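Local coordinates for DUF2790 domain-containing protein (Pseudomonas aeruginosa, PDB 4F98) that is of unknown function but belongs to the DUF2790 family and is probably made with a signal peptide, at residues 43-48 with 57-62; 13-18 with 53-58; 22-27 with 47-52. All blocks are in the same frame, centred on the assembly; numbering follows the deposited sequence. Where two conformers were deposited one is given.

Read from the N terminus, the chain first runs as loop, and residues 13-18 lie against 53-58 in contact 2, closing the longest of the three loops. Within that span falls contact 3, where 22-27, leading into strand 27-31, meets 47-52 at the end of strand 40-48 and the turn beyond it. Contact 1 pairs 43-48 with 57-62 and joins the two arms of the hairpin; it overlaps the other two, sharing Ile57 and Arg58 with contact 2 and Tyr47 and Glu48 with contact 3. Contacts 2 and 3 fasten the N-terminal loop to the three-stranded antiparallel sheet, within which contact 1 joins two neighbouring strands. His55 links contacts 2 and 3 through Asp49, and all three touch the second subunit.

Contact 1: 43-48 with 57-62; sequences VTVVYE and IRFLEW
The beta hairpin of strands 40-48 and 54-62 holds this contact, in which Val43 pairs with Phe59 and Val45 with Ile57 as antiparallel hydrogen-bonded pairs around the non-hydrogen-bonded pair Thr44 and Arg58. Four backbone bonds join the strands, among them Val45 N to Ile57 O at 2.9 Å. Val43, Val45, Ile57 and Phe59 place their side chains on one face of the sheet, Thr44 and Arg58 on the other. Val43 sits against the Phe59 ring as a CH-pi contact: CG1 lies 3.6 Å from the centroid of that ring, over one face and shifted toward the rim. CG1 reaches it from between the backbone N and the carbonyl carbon (chi1 52°). Val45 CG2 approaches the same ring at its edge, 3.8 Å from Phe59 CZ. Trp62 of the second subunit also meets the Phe59 ring, so this face contributes to the dimer interface. The Glu61 side chain, its carboxylate held by Arg31 and Asn34, crosses that of Val43 at about a right angle, with Glu61 CD 3.6 Å from Val43 CB. On the other face the side chains of Thr44 and Arg58 lie side by side, pointing the same way, and Thr44 OG1 rests 3.3 Å from Arg58 CD.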
loop_
_atom_site.group_PDB
_atom_site.type_symbol
_atom_site.label_atom_id
_atom_site.label_comp_id
_atom_site.label_asym_id
_atom_site.label_seq_id
_atom_site.Cartn_x
_atom_site.Cartn_y
_atom_site.Cartn_z
ATOM N N VAL A 43 -3.427 -0.554 -7.326
ATOM C CA VAL A 43 -3.097 -1.925 -6.967
ATOM C C VAL A 43 -4.360 -2.768 -6.992
ATOM O O VAL A 43 -5.432 -2.331 -6.554
ATOM C CB VAL A 43 -2.407 -1.990 -5.567
ATOM C CG1 VAL A 43 -3.204 -1.267 -4.494
ATOM C CG2 VAL A 43 -2.108 -3.436 -5.161
ATOM N N THR A 44 -4.212 -3.973 -7.535
ATOM C CA THR A 44 -5.242 -4.986 -7.508
ATOM C C THR A 44 -4.750 -6.155 -6.681
ATOM O O THR A 44 -3.614 -6.596 -6.854
ATOM C CB THR A 44 -5.582 -5.447 -8.914
ATOM O OG1 THR A 44 -5.995 -4.301 -9.664
ATOM C CG2 THR A 44 -6.695 -6.496 -8.902
ATOM N N VAL A 45 -5.596 -6.636 -5.791
ATOM C CA VAL A 45 -5.351 -7.804 -4.967
ATOM C C VAL A 45 -6.430 -8.854 -5.214
ATOM O O VAL A 45 -7.605 -8.519 -5.311
ATOM C CB VAL A 45 -5.287 -7.441 -3.464
ATOM C CG1 VAL A 45 -5.287 -8.705 -2.577
ATOM C CG2 VAL A 45 -4.066 -6.562 -3.185
ATOM N N VAL A 46 -6.019 -10.117 -5.366
ATOM C CA VAL A 46 -6.927 -11.250 -5.246
ATOM C C VAL A 46 -6.522 -12.017 -3.999
ATOM O O VAL A 46 -5.366 -12.412 -3.864
ATOM C CB VAL A 46 -6.944 -12.152 -6.475
ATOM C CG1 VAL A 46 -7.906 -13.358 -6.270
ATOM C CG2 VAL A 46 -7.285 -11.319 -7.718
ATOM N N TYR A 47 -7.464 -12.213 -3.090
ATOM C CA TYR A 47 -7.222 -12.965 -1.859
ATOM C C TYR A 47 -8.282 -14.052 -1.671
ATOM O O TYR A 47 -9.383 -13.973 -2.206
ATOM C CB TYR A 47 -7.094 -12.016 -0.633
ATOM C CG TYR A 47 -8.376 -11.437 -0.122
ATOM C CD1 TYR A 47 -9.147 -12.125 0.815
ATOM C CD2 TYR A 47 -8.834 -10.209 -0.589
ATOM C CE1 TYR A 47 -10.348 -11.604 1.268
ATOM C CE2 TYR A 47 -10.051 -9.673 -0.123
ATOM C CZ TYR A 47 -10.803 -10.380 0.786
ATOM O OH TYR A 47 -11.995 -9.885 1.241
ATOM N N GLU A 48 -7.916 -15.038 -0.861
ATOM C CA GLU A 48 -8.753 -16.177 -0.482
ATOM C C GLU A 48 -9.135 -15.995 0.972
ATOM O O GLU A 48 -8.252 -15.728 1.804
ATOM C CB GLU A 48 -7.952 -17.468 -0.654
ATOM C CG GLU A 48 -8.660 -18.743 -0.223
ATOM C CD GLU A 48 -7.741 -19.925 -0.066
ATOM O OE1 GLU A 48 -6.504 -19.769 -0.135
ATOM O OE2 GLU A 48 -8.280 -21.041 0.137
ATOM N N ILE A 57 -10.137 -7.037 -5.353
ATOM C CA ILE A 57 -10.301 -5.644 -4.904
ATOM C C ILE A 57 -9.262 -4.783 -5.618
ATOM O O ILE A 57 -8.177 -5.265 -5.955
ATOM C CB ILE A 57 -10.220 -5.516 -3.375
ATOM C CG1 ILE A 57 -8.946 -6.170 -2.827
ATOM C CG2 ILE A 57 -11.479 -6.135 -2.728
ATOM C CD1 ILE A 57 -8.661 -5.882 -1.353
ATOM N N ARG A 58 -9.621 -3.543 -5.911
ATOM C CA ARG A 58 -8.703 -2.607 -6.538
ATOM C C ARG A 58 -8.795 -1.257 -5.849
ATOM O O ARG A 58 -9.886 -0.773 -5.532
ATOM C CB ARG A 58 -8.921 -2.506 -8.046
ATOM C CG ARG A 58 -7.848 -1.696 -8.777
ATOM C CD ARG A 58 -7.978 -1.718 -10.295
ATOM N NE ARG A 58 -9.339 -1.439 -10.731
ATOM C CZ ARG A 58 -10.128 -2.315 -11.357
ATOM N NH1 ARG A 58 -9.709 -3.565 -11.641
ATOM N NH2 ARG A 58 -11.346 -1.931 -11.679
ATOM N N PHE A 59 -7.626 -0.679 -5.589
ATOM C CA PHE A 59 -7.528 0.481 -4.710
ATOM C C PHE A 59 -6.187 1.173 -4.996
ATOM O O PHE A 59 -5.603 0.942 -6.068
ATOM C CB PHE A 59 -7.751 0.042 -3.233
ATOM C CG PHE A 59 -6.848 -1.079 -2.777
ATOM C CD1 PHE A 59 -7.134 -2.399 -3.085
ATOM C CD2 PHE A 59 -5.738 -0.819 -1.998
ATOM C CE1 PHE A 59 -6.295 -3.429 -2.690
ATOM C CE2 PHE A 59 -4.902 -1.846 -1.579
ATOM C CZ PHE A 59 -5.195 -3.169 -1.925
ATOM N N LEU A 60 -5.727 2.021 -4.085
ATOM C CA LEU A 60 -4.488 2.778 -4.261
ATOM C C LEU A 60 -3.515 2.433 -3.158
ATOM O O LEU A 60 -3.914 2.126 -2.027
ATOM C CB LEU A 60 -4.763 4.284 -4.187
ATOM C CG LEU A 60 -5.704 4.845 -5.246
ATOM C CD1 LEU A 60 -6.082 6.282 -4.858
ATOM C CD2 LEU A 60 -5.078 4.751 -6.649
ATOM N N GLU A 61 -2.226 2.492 -3.489
ATOM C CA GLU A 61 -1.164 2.299 -2.513
ATOM C C GLU A 61 0.047 3.124 -2.903
ATOM O O GLU A 61 0.118 3.654 -4.014
ATOM C CB GLU A 61 -0.804 0.827 -2.420
ATOM C CG GLU A 61 -0.048 0.292 -3.632
ATOM C CD GLU A 61 0.368 -1.170 -3.496
ATOM O OE1 GLU A 61 0.046 -1.834 -2.482
ATOM O OE2 GLU A 61 1.031 -1.691 -4.420
ATOM N N TRP A 62 1.005 3.204 -2.003
ATOM C CA TRP A 62 2.281 3.827 -2.321
ATOM C C TRP A 62 3.196 2.780 -2.970
ATOM O O TRP A 62 3.261 1.637 -2.520
ATOM C CB TRP A 62 2.926 4.393 -1.081
ATOM C CG TRP A 62 2.189 5.562 -0.531
ATOM C CD1 TRP A 62 0.957 5.562 0.054
ATOM C CD2 TRP A 62 2.612 6.938 -0.558
ATOM N NE1 TRP A 62 0.609 6.825 0.439
ATOM C CE2 TRP A 62 1.596 7.692 0.067
ATOM C CE3 TRP A 62 3.756 7.598 -1.025
ATOM C CZ2 TRP A 62 1.682 9.079 0.228
ATOM C CZ3 TRP A 62 3.838 8.986 -0.865
ATOM C CH2 TRP A 62 2.806 9.701 -0.243
#

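Contact 2: 13-18 with 53-58; sequences PVEEYH and ELHKIR
Tyr17, in the conformer given, turns one face of its ring to Ile57, whose CD1 stands almost on the ring normal, 3.7 Å from the centroid and over the centre, a CH-pi contact. Tyr17 CG is anti to the backbone N (chi1 177°), which carries the base of the ring toward Ile57. Nearer the backbone, Ile57 CG2 packs 3.6 Å from Tyr17 CB, so both branches of the isoleucine bear on the tyrosine. The tyrosine hydroxyl bonds to Trp62 NE1 of the second subunit. Glu15 and His55 meet differently: carboxylate and imidazole planes stand at 90°, and His55 ND1 donates to Glu15 OE2 at 2.8 Å on its syn side, with OE2 tilted 25° from the ring plane. A weak second bond runs from ND1 to OE1. His55 NE2 bonds to Asp49, so both imidazole nitrogens have carboxylate partners. In fold terms, an irregular loop lies across the edge strand 54-62 of the sheet, fastened by one direct backbone bond, Glu15 N to Lys56 O at 2.9 Å. Water 1 gives protons to Pro13 O and Glu15 OE1 and accepts from Lys56 N, while water 2 bridges Glu15 O and Arg58 N. In the Arg58 conformer given, the Val14 side chain crosses it at about a right angle, Val14 CG2 lying 3.4 Å from Arg58 NH1, and the same methyl lies 3.8 Å from Lys56 CD.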
loop_
_atom_site.group_PDB
_atom_site.type_symbol
_atom_site.label_atom_id
_atom_site.label_comp_id
_atom_site.label_asym_id
_atom_site.label_seq_id
_atom_site.Cartn_x
_atom_site.Cartn_y
_atom_site.Cartn_z
ATOM N N PRO A 13 -15.370 -10.241 -10.478
ATOM C CA PRO A 13 -15.628 -8.813 -10.511
ATOM C C PRO A 13 -14.867 -8.140 -9.383
ATOM O O PRO A 13 -14.576 -8.762 -8.382
ATOM C CB PRO A 13 -17.136 -8.732 -10.231
ATOM C CG PRO A 13 -17.385 -9.855 -9.345
ATOM C CD PRO A 13 -16.455 -10.950 -9.784
ATOM N N VAL A 14 -14.552 -6.874 -9.560
ATOM C CA VAL A 14 -13.995 -6.069 -8.483
ATOM C C VAL A 14 -15.119 -5.828 -7.477
ATOM O O VAL A 14 -16.240 -5.452 -7.849
ATOM C CB VAL A 14 -13.454 -4.729 -9.009
ATOM C CG1 VAL A 14 -12.935 -3.877 -7.880
ATOM C CG2 VAL A 14 -12.333 -4.968 -9.979
ATOM N N GLU A 15 -14.835 -6.083 -6.209
ATOM C CA GLU A 15 -15.827 -5.884 -5.167
ATOM C C GLU A 15 -15.545 -4.640 -4.359
ATOM O O GLU A 15 -14.459 -4.087 -4.395
ATOM C CB GLU A 15 -16.011 -7.130 -4.326
ATOM C CG GLU A 15 -14.889 -7.563 -3.520
ATOM C CD GLU A 15 -15.127 -8.948 -2.911
ATOM O OE1 GLU A 15 -15.425 -9.929 -3.646
ATOM O OE2 GLU A 15 -15.007 -9.039 -1.687
ATOM N N GLU A 16 -16.569 -4.198 -3.653
ATOM C CA GLU A 16 -16.490 -3.019 -2.817
ATOM C C GLU A 16 -15.393 -3.191 -1.772
ATOM O O GLU A 16 -15.369 -4.197 -1.078
ATOM C CB GLU A 16 -17.860 -2.777 -2.165
ATOM C CG GLU A 16 -17.895 -1.601 -1.202
ATOM C CD GLU A 16 -19.283 -1.129 -0.841
ATOM O OE1 GLU A 16 -20.238 -1.516 -1.534
ATOM O OE2 GLU A 16 -19.426 -0.365 0.130
ATOM N N TYR A 17 -14.502 -2.197 -1.718
ATOM C CA TYR A 17 -13.480 -2.234 -0.691
ATOM C C TYR A 17 -13.369 -0.830 -0.060
ATOM O O TYR A 17 -13.749 0.206 -0.627
ATOM C CB TYR A 17 -12.181 -2.908 -1.220
ATOM C CG TYR A 17 -11.004 -2.953 -0.269
ATOM C CD1 TYR A 17 -11.063 -3.654 0.932
ATOM C CD2 TYR A 17 -9.848 -2.271 -0.561
ATOM C CE1 TYR A 17 -10.005 -3.666 1.809
ATOM C CE2 TYR A 17 -8.769 -2.295 0.314
ATOM C CZ TYR A 17 -8.865 -2.989 1.497
ATOM O OH TYR A 17 -7.814 -3.040 2.385
ATOM N N HIS A 18 -13.009 -0.864 1.214
ATOM C CA HIS A 18 -12.849 0.348 2.022
ATOM C C HIS A 18 -11.539 0.255 2.744
ATOM O O HIS A 18 -11.288 -0.736 3.427
ATOM C CB HIS A 18 -14.024 0.528 2.990
ATOM C CG HIS A 18 -15.304 0.774 2.283
ATOM N ND1 HIS A 18 -15.612 1.995 1.738
ATOM C CD2 HIS A 18 -16.311 -0.065 1.945
ATOM C CE1 HIS A 18 -16.785 1.911 1.131
ATOM N NE2 HIS A 18 -17.220 0.661 1.222
ATOM N N GLU A 53 -13.491 -18.831 -0.524
ATOM C CA GLU A 53 -13.910 -17.941 -1.592
ATOM C C GLU A 53 -12.821 -16.934 -1.960
ATOM O O GLU A 53 -12.080 -16.481 -1.087
ATOM C CB GLU A 53 -15.190 -17.206 -1.154
ATOM C CG GLU A 53 -16.397 -18.172 -0.955
ATOM C CD GLU A 53 -16.819 -18.778 -2.258
ATOM O OE1 GLU A 53 -16.733 -18.071 -3.270
ATOM O OE2 GLU A 53 -17.227 -19.950 -2.296
ATOM N N LEU A 54 -12.764 -16.578 -3.245
ATOM C CA LEU A 54 -11.841 -15.572 -3.768
ATOM C C LEU A 54 -12.512 -14.220 -3.889
ATOM O O LEU A 54 -13.712 -14.124 -4.114
ATOM C CB LEU A 54 -11.280 -15.996 -5.117
ATOM C CG LEU A 54 -10.557 -17.341 -5.153
ATOM C CD1 LEU A 54 -9.941 -17.561 -6.524
ATOM C CD2 LEU A 54 -9.500 -17.487 -4.066
ATOM N N HIS A 55 -11.696 -13.178 -3.748
ATOM C CA HIS A 55 -12.156 -11.798 -3.784
ATOM C C HIS A 55 -11.139 -10.944 -4.525
ATOM O O HIS A 55 -9.939 -11.046 -4.229
ATOM C CB HIS A 55 -12.274 -11.248 -2.359
ATOM C CG HIS A 55 -13.159 -12.059 -1.465
ATOM N ND1 HIS A 55 -14.492 -11.771 -1.292
ATOM C CD2 HIS A 55 -12.910 -13.142 -0.692
ATOM C CE1 HIS A 55 -15.030 -12.645 -0.454
ATOM N NE2 HIS A 55 -14.090 -13.494 -0.084
ATOM N N LYS A 56 -11.600 -10.170 -5.500
ATOM C CA LYS A 56 -10.777 -9.201 -6.215
ATOM C C LYS A 56 -11.144 -7.800 -5.757
ATOM O O LYS A 56 -12.321 -7.417 -5.808
ATOM C CB LYS A 56 -11.002 -9.320 -7.722
ATOM C CG LYS A 56 -10.232 -8.308 -8.600
ATOM C CD LYS A 56 -10.655 -8.392 -10.096
ATOM C CE LYS A 56 -10.078 -9.575 -10.804
ATOM N NZ LYS A 56 -10.705 -9.813 -12.112
ATOM N N ILE A 57 -10.137 -7.037 -5.353
ATOM C CA ILE A 57 -10.301 -5.644 -4.904
ATOM C C ILE A 57 -9.262 -4.783 -5.618
ATOM O O ILE A 57 -8.177 -5.265 -5.955
ATOM C CB ILE A 57 -10.220 -5.516 -3.375
ATOM C CG1 ILE A 57 -8.946 -6.170 -2.827
ATOM C CG2 ILE A 57 -11.479 -6.135 -2.728
ATOM C CD1 ILE A 57 -8.661 -5.882 -1.353
ATOM N N ARG A 58 -9.621 -3.543 -5.911
ATOM C CA ARG A 58 -8.703 -2.607 -6.538
ATOM C C ARG A 58 -8.795 -1.257 -5.849
ATOM O O ARG A 58 -9.886 -0.773 -5.532
ATOM C CB ARG A 58 -8.921 -2.506 -8.046
ATOM C CG ARG A 58 -7.848 -1.696 -8.777
ATOM C CD ARG A 58 -7.978 -1.718 -10.295
ATOM N NE ARG A 58 -9.339 -1.439 -10.731
ATOM C CZ ARG A 58 -10.128 -2.315 -11.357
ATOM N NH1 ARG A 58 -9.709 -3.565 -11.641
ATOM N NH2 ARG A 58 -11.346 -1.931 -11.679
HETATM O O HOH W 1 -14.415 -10.494 -6.304
HETATM O O HOH W 2 -12.233 -2.721 -5.041
#

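Contact 3: 22-27 with 47-52; sequences QLDVKN and YEDHSG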
loop_
_atom_site.group_PDB
_atom_site.type_symbol
_atom_site.label_atom_id
_atom_site.label_comp_id
_atom_site.label_asym_id
_atom_site.label_seq_id
_atom_site.Cartn_x
_atom_site.Cartn_y
_atom_site.Cartn_z
ATOM N N GLN A 22 -11.598 -4.420 8.158
ATOM C CA GLN A 22 -11.200 -5.767 8.561
ATOM C C GLN A 22 -11.717 -6.736 7.489
ATOM O O GLN A 22 -12.890 -6.703 7.127
ATOM C CB GLN A 22 -11.797 -6.145 9.928
ATOM N N LEU A 23 -10.813 -7.523 6.923
ATOM C CA LEU A 23 -11.169 -8.574 5.957
ATOM C C LEU A 23 -10.766 -9.923 6.527
ATOM O O LEU A 23 -9.929 -10.006 7.436
ATOM C CB LEU A 23 -10.478 -8.347 4.604
ATOM C CG LEU A 23 -10.838 -7.076 3.834
ATOM C CD1 LEU A 23 -10.034 -6.999 2.537
ATOM C CD2 LEU A 23 -12.309 -7.003 3.530
ATOM N N ASP A 24 -11.336 -10.979 5.954
ATOM C CA ASP A 24 -10.973 -12.326 6.314
ATOM C C ASP A 24 -9.992 -12.819 5.248
ATOM O O ASP A 24 -10.407 -13.347 4.215
ATOM C CB ASP A 24 -12.200 -13.229 6.386
ATOM C CG ASP A 24 -11.824 -14.675 6.739
ATOM O OD1 ASP A 24 -10.863 -14.879 7.518
ATOM O OD2 ASP A 24 -12.465 -15.588 6.221
ATOM N N VAL A 25 -8.703 -12.591 5.485
ATOM C CA VAL A 25 -7.641 -12.939 4.542
ATOM C C VAL A 25 -6.897 -14.173 5.024
ATOM O O VAL A 25 -6.160 -14.120 6.006
ATOM C CB VAL A 25 -6.643 -11.764 4.348
ATOM C CG1 VAL A 25 -5.544 -12.158 3.346
ATOM C CG2 VAL A 25 -7.380 -10.482 3.899
ATOM N N LYS A 26 -7.084 -15.287 4.319
ATOM C CA LYS A 26 -6.291 -16.485 4.572
ATOM C C LYS A 26 -5.009 -16.441 3.748
ATOM O O LYS A 26 -3.922 -16.626 4.275
ATOM C CB LYS A 26 -7.067 -17.739 4.229
ATOM C CG LYS A 26 -6.352 -19.024 4.616
ATOM C CD LYS A 26 -7.195 -20.225 4.278
ATOM C CE LYS A 26 -6.491 -21.524 4.636
ATOM N NZ LYS A 26 -7.320 -22.714 4.296
ATOM N N ASN A 27 -5.156 -16.240 2.438
ATOM C CA ASN A 27 -4.035 -16.184 1.513
ATOM C C ASN A 27 -4.208 -15.051 0.513
ATOM O O ASN A 27 -5.296 -14.792 0.062
ATOM C CB ASN A 27 -3.893 -17.506 0.740
ATOM C CG ASN A 27 -3.399 -18.645 1.610
ATOM O OD1 ASN A 27 -2.345 -18.544 2.239
ATOM N ND2 ASN A 27 -4.149 -19.737 1.637
ATOM N N TYR A 47 -7.464 -12.213 -3.090
ATOM C CA TYR A 47 -7.222 -12.965 -1.859
ATOM C C TYR A 47 -8.282 -14.052 -1.671
ATOM O O TYR A 47 -9.383 -13.973 -2.206
ATOM C CB TYR A 47 -7.094 -12.016 -0.633
ATOM C CG TYR A 47 -8.376 -11.437 -0.122
ATOM C CD1 TYR A 47 -9.147 -12.125 0.815
ATOM C CD2 TYR A 47 -8.834 -10.209 -0.589
ATOM C CE1 TYR A 47 -10.348 -11.604 1.268
ATOM C CE2 TYR A 47 -10.051 -9.673 -0.123
ATOM C CZ TYR A 47 -10.803 -10.380 0.786
ATOM O OH TYR A 47 -11.995 -9.885 1.241
ATOM N N GLU A 48 -7.916 -15.038 -0.861
ATOM C CA GLU A 48 -8.753 -16.177 -0.482
ATOM C C GLU A 48 -9.135 -15.995 0.972
ATOM O O GLU A 48 -8.252 -15.728 1.804
ATOM C CB GLU A 48 -7.952 -17.468 -0.654
ATOM C CG GLU A 48 -8.660 -18.743 -0.223
ATOM C CD GLU A 48 -7.741 -19.925 -0.066
ATOM O OE1 GLU A 48 -6.504 -19.769 -0.135
ATOM O OE2 GLU A 48 -8.280 -21.041 0.137
ATOM N N ASP A 49 -10.416 -16.163 1.278
ATOM C CA ASP A 49 -10.879 -16.106 2.657
ATOM C C ASP A 49 -10.855 -17.494 3.311
ATOM O O ASP A 49 -10.553 -18.484 2.660
ATOM C CB ASP A 49 -12.237 -15.393 2.767
ATOM C CG ASP A 49 -13.398 -16.142 2.158
ATOM O OD1 ASP A 49 -13.389 -17.390 2.086
ATOM O OD2 ASP A 49 -14.379 -15.445 1.801
ATOM N N HIS A 50 -11.167 -17.567 4.604
ATOM C CA HIS A 50 -11.097 -18.859 5.313
ATOM C C HIS A 50 -12.175 -19.855 4.873
ATOM O O HIS A 50 -11.980 -21.062 5.046
ATOM C CB HIS A 50 -11.005 -18.668 6.842
ATOM C CG HIS A 50 -9.642 -18.218 7.299
ATOM N ND1 HIS A 50 -9.310 -16.893 7.495
ATOM C CD2 HIS A 50 -8.508 -18.925 7.545
ATOM C CE1 HIS A 50 -8.047 -16.806 7.871
ATOM N NE2 HIS A 50 -7.536 -18.023 7.906
ATOM N N SER A 51 -13.276 -19.374 4.289
ATOM C CA SER A 51 -14.307 -20.247 3.733
ATOM C C SER A 51 -13.867 -20.866 2.396
ATOM O O SER A 51 -14.434 -21.867 1.964
ATOM C CB SER A 51 -15.631 -19.493 3.569
ATOM O OG SER A 51 -16.070 -18.959 4.808
ATOM N N GLY A 52 -12.860 -20.261 1.745
ATOM C CA GLY A 52 -12.321 -20.717 0.463
ATOM C C GLY A 52 -12.727 -19.896 -0.753
ATOM O O GLY A 52 -12.351 -20.227 -1.880
HETATM O O HOH W 3 -13.130 -10.872 3.599
HETATM O O HOH W 4 -14.650 -16.529 5.116
HETATM O O HOH W 5 -9.784 -21.279 2.371
HETATM O O HOH W 6 -9.453 -22.284 5.937
HETATM O O HOH W 7 -6.894 -22.891 1.551
#
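Lys26 and Asn27 both face Glu48 across the backbone, and Glu48 O accepts from Lys26 N at 2.8 Å and from Asn27 N at 3.2 Å, while Glu48 N donates to Asn27 O. The side chains of Asn27 and Glu48 run side by side, and Asn27 ND2 gives a nearly straight bond to Glu48 OE1 at 2.9 Å, coming from above the carboxylate plane. Two residues, Lys26 and Asn27, set opposite the single Glu48 make a classic beta bulge where strand 27-31 begins, and beyond Glu48 the chain reverses in a type I turn from Asp49 to Gly52. The Asp24 carboxylate grips that turn twice: OD1 takes a short 2.5 Å bond from His50 ND1, in the imidazole plane, and OD2 accepts from His50 N at 2.9 Å. Lys26 covers one face of the imidazole, with CB 3.7 Å from the His50 ring centroid and over its centre. Water 7 bridges Lys26 NZ and Glu48 OE2. Val25 CG2 lies over one face of the Tyr47 ring, offset toward the rim, and Leu23 CD1 packs 3.8 Å from Tyr47 CE2. Water 3 connects Asp24 N with the Tyr47 hydroxyl, and Trp62 of the second subunit packs on Leu23, Val25 and Tyr47.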